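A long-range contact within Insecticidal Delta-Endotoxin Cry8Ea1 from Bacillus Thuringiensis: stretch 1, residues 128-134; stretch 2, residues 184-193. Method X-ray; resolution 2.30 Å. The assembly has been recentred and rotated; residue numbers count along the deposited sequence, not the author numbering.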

# COMPACT_ATOMS: atom_id res chain seq x y z
N TYR A 128 0.08 1.51 -25.02
CA TYR A 128 0.89 0.64 -24.15
C TYR A 128 1.10 1.23 -22.77
O TYR A 128 1.94 0.78 -22.01
CB TYR A 128 2.26 0.33 -24.79
CG TYR A 128 2.12 -0.31 -26.17
CD1 TYR A 128 2.42 0.42 -27.32
CD2 TYR A 128 1.66 -1.60 -26.31
CE1 TYR A 128 2.28 -0.13 -28.59
CE2 TYR A 128 1.49 -2.17 -27.57
CZ TYR A 128 1.79 -1.42 -28.71
OH TYR A 128 1.64 -1.99 -29.95
N GLU A 129 0.33 2.25 -22.43
CA GLU A 129 0.49 2.93 -21.16
C GLU A 129 0.34 1.98 -19.98
O GLU A 129 1.03 2.12 -18.99
CB GLU A 129 -0.54 4.05 -21.06
CG GLU A 129 -0.44 5.10 -22.15
CD GLU A 129 -1.37 4.84 -23.33
OE1 GLU A 129 -1.87 3.69 -23.54
OE2 GLU A 129 -1.60 5.82 -24.06
N VAL A 130 -0.59 1.03 -20.08
CA VAL A 130 -0.80 0.01 -19.05
C VAL A 130 0.34 -1.05 -18.97
O VAL A 130 1.02 -1.17 -17.94
CB VAL A 130 -2.17 -0.69 -19.20
CG1 VAL A 130 -2.35 -1.80 -18.13
CG2 VAL A 130 -3.34 0.35 -19.17
N PRO A 131 0.58 -1.80 -20.07
CA PRO A 131 1.67 -2.78 -19.89
C PRO A 131 3.02 -2.15 -19.45
O PRO A 131 3.84 -2.84 -18.85
CB PRO A 131 1.78 -3.44 -21.28
CG PRO A 131 1.13 -2.47 -22.22
CD PRO A 131 0.03 -1.82 -21.43
N LEU A 132 3.21 -0.86 -19.72
CA LEU A 132 4.43 -0.14 -19.31
C LEU A 132 4.32 0.61 -17.98
O LEU A 132 5.24 1.33 -17.61
CB LEU A 132 4.88 0.84 -20.40
CG LEU A 132 5.38 0.30 -21.75
CD1 LEU A 132 5.27 1.45 -22.79
CD2 LEU A 132 6.83 -0.26 -21.70
N LEU A 133 3.21 0.45 -17.27
CA LEU A 133 2.92 1.22 -16.04
C LEU A 133 3.87 0.95 -14.88
O LEU A 133 4.32 1.90 -14.24
CB LEU A 133 1.51 0.95 -15.56
CG LEU A 133 0.58 2.07 -15.09
CD1 LEU A 133 -0.23 1.59 -13.89
CD2 LEU A 133 1.25 3.42 -14.84
N SER A 134 4.18 -0.32 -14.60
CA SER A 134 5.16 -0.58 -13.52
C SER A 134 6.60 -0.05 -13.84
O SER A 134 7.24 0.52 -12.97
CB SER A 134 5.11 -2.01 -12.94
OG SER A 134 5.45 -3.00 -13.89
N GLN A 184 -4.56 7.16 -12.98
CA GLN A 184 -5.38 7.04 -14.19
C GLN A 184 -5.26 5.71 -14.92
O GLN A 184 -6.27 5.04 -15.16
CB GLN A 184 -5.12 8.22 -15.17
CG GLN A 184 -5.83 8.00 -16.52
CD GLN A 184 -5.39 8.96 -17.63
OE1 GLN A 184 -4.84 10.04 -17.39
NE2 GLN A 184 -5.64 8.54 -18.88
N TRP A 185 -4.03 5.33 -15.29
CA TRP A 185 -3.77 4.07 -15.98
C TRP A 185 -3.92 2.86 -15.11
O TRP A 185 -4.29 1.80 -15.60
CB TRP A 185 -2.42 4.11 -16.70
CG TRP A 185 -2.53 5.13 -17.82
CD1 TRP A 185 -2.03 6.40 -17.81
CD2 TRP A 185 -3.23 4.99 -19.06
NE1 TRP A 185 -2.34 7.05 -18.98
CE2 TRP A 185 -3.09 6.22 -19.77
CE3 TRP A 185 -3.97 3.96 -19.66
CZ2 TRP A 185 -3.64 6.44 -21.06
CZ3 TRP A 185 -4.55 4.18 -20.97
CH2 TRP A 185 -4.36 5.41 -21.64
N TYR A 186 -3.72 3.01 -13.79
CA TYR A 186 -4.13 1.95 -12.86
C TYR A 186 -5.64 1.70 -12.96
O TYR A 186 -6.05 0.55 -13.07
CB TYR A 186 -3.74 2.27 -11.40
CG TYR A 186 -4.36 1.29 -10.42
CD1 TYR A 186 -3.66 0.12 -10.02
CD2 TYR A 186 -5.64 1.52 -9.88
CE1 TYR A 186 -4.26 -0.81 -9.10
CE2 TYR A 186 -6.23 0.63 -8.99
CZ TYR A 186 -5.55 -0.54 -8.61
OH TYR A 186 -6.16 -1.39 -7.68
N ARG A 187 -6.46 2.76 -12.94
CA ARG A 187 -7.92 2.63 -13.05
C ARG A 187 -8.35 2.03 -14.39
O ARG A 187 -9.13 1.10 -14.42
CB ARG A 187 -8.64 3.97 -12.77
CG ARG A 187 -8.49 4.42 -11.26
CD ARG A 187 -8.99 5.85 -11.03
NE ARG A 187 -9.04 6.20 -9.60
CZ ARG A 187 -9.23 7.44 -9.14
NH1 ARG A 187 -9.36 8.45 -9.99
NH2 ARG A 187 -9.22 7.67 -7.84
N THR A 188 -7.88 2.58 -15.50
CA THR A 188 -8.13 2.04 -16.84
C THR A 188 -7.69 0.57 -16.94
O THR A 188 -8.46 -0.28 -17.37
CB THR A 188 -7.40 2.89 -17.91
OG1 THR A 188 -7.78 4.27 -17.76
CG2 THR A 188 -7.72 2.42 -19.33
N GLY A 189 -6.47 0.25 -16.53
CA GLY A 189 -6.01 -1.13 -16.54
C GLY A 189 -6.95 -2.09 -15.85
O GLY A 189 -7.30 -3.15 -16.37
N LEU A 190 -7.38 -1.71 -14.66
CA LEU A 190 -8.25 -2.56 -13.86
C LEU A 190 -9.64 -2.64 -14.50
O LEU A 190 -10.24 -3.72 -14.55
CB LEU A 190 -8.31 -2.00 -12.43
CG LEU A 190 -9.03 -2.79 -11.35
CD1 LEU A 190 -8.31 -4.14 -11.06
CD2 LEU A 190 -9.17 -1.93 -10.06
N ASP A 191 -10.15 -1.53 -14.99
CA ASP A 191 -11.49 -1.51 -15.61
C ASP A 191 -11.60 -2.39 -16.85
O ASP A 191 -12.60 -3.07 -17.06
CB ASP A 191 -11.88 -0.08 -15.96
CG ASP A 191 -13.18 -0.02 -16.75
OD1 ASP A 191 -13.16 0.32 -17.99
OD2 ASP A 191 -14.23 -0.37 -16.14
N ARG A 192 -10.55 -2.40 -17.67
CA ARG A 192 -10.46 -3.29 -18.83
C ARG A 192 -10.50 -4.78 -18.47
O ARG A 192 -10.76 -5.63 -19.34
CB ARG A 192 -9.19 -3.00 -19.58
CG ARG A 192 -9.25 -1.69 -20.27
CD ARG A 192 -7.92 -1.44 -20.98
NE ARG A 192 -7.90 -0.14 -21.61
CZ ARG A 192 -6.82 0.49 -22.06
NH1 ARG A 192 -5.60 -0.07 -21.94
NH2 ARG A 192 -6.96 1.69 -22.61
N LEU A 193 -10.27 -5.09 -17.19
CA LEU A 193 -10.31 -6.46 -16.73
C LEU A 193 -11.66 -6.86 -16.12
O LEU A 193 -11.87 -8.02 -15.80
CB LEU A 193 -9.15 -6.73 -15.80
CG LEU A 193 -7.74 -6.91 -16.40
CD1 LEU A 193 -6.76 -6.98 -15.31
CD2 LEU A 193 -7.58 -8.12 -17.28
O HOH W 1 -2.53 0.61 -22.42
O HOH W 2 -3.99 2.36 -23.84

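The contact is built around one large bump, the indole of Trp185, which reaches from the helix of the second stretch toward the turn that leads into a helix in the first. It is the residue most covered by its partner, and three residues of the first stretch touch it, Glu129 and Val130 at the ring and Leu133 at CB. Glu129 sits over one face of the ring: its CB is 3.5 Å from the centroid of the six-membered ring and only 14° off the ring normal, a CH-pi contact in which an aliphatic methylene rests on the pi cloud. A glutamate suits this place because its inner carbons can pack on the indole while its carboxylate extends to water.

Val130 fills a neighbouring hollow. Its CG2 lies 3.7 Å from Trp185 CE3 and 4.0 Å from Gly189 CA, so the methyl settles where the helix offers a bare backbone one turn on from the tryptophan. Glycine suits this floor: a CB there would point toward the first stretch and come within a tight 3.3 Å of Val130 CG1. The same CG2 is 3.6 Å from Arg192 NH1, and the exposed arginine, its long side chain extended beyond CB, lies beside the same methyl.

Farther along, Leu133 packs its CG 4.0 Å from Trp185 CB and its CD1 4.4 Å from Tyr186 CB. A type I turn runs from Val130 to Leu133, with Leu133 N bonded to Val130 O at 2.8 Å, and the residues at its two ends each touch Trp185.

No direct hydrogen bond crosses the contact; water makes the polar links. Water 2 donates to Glu129 OE1 at 2.5 Å and accepts from Arg192 NH2 at 3.3 Å. Water 1 accepts from Val130 N at 3.1 Å and from Arg192 NH1 at 3.2 Å, bridging backbone and guanidinium beside the apolar packing.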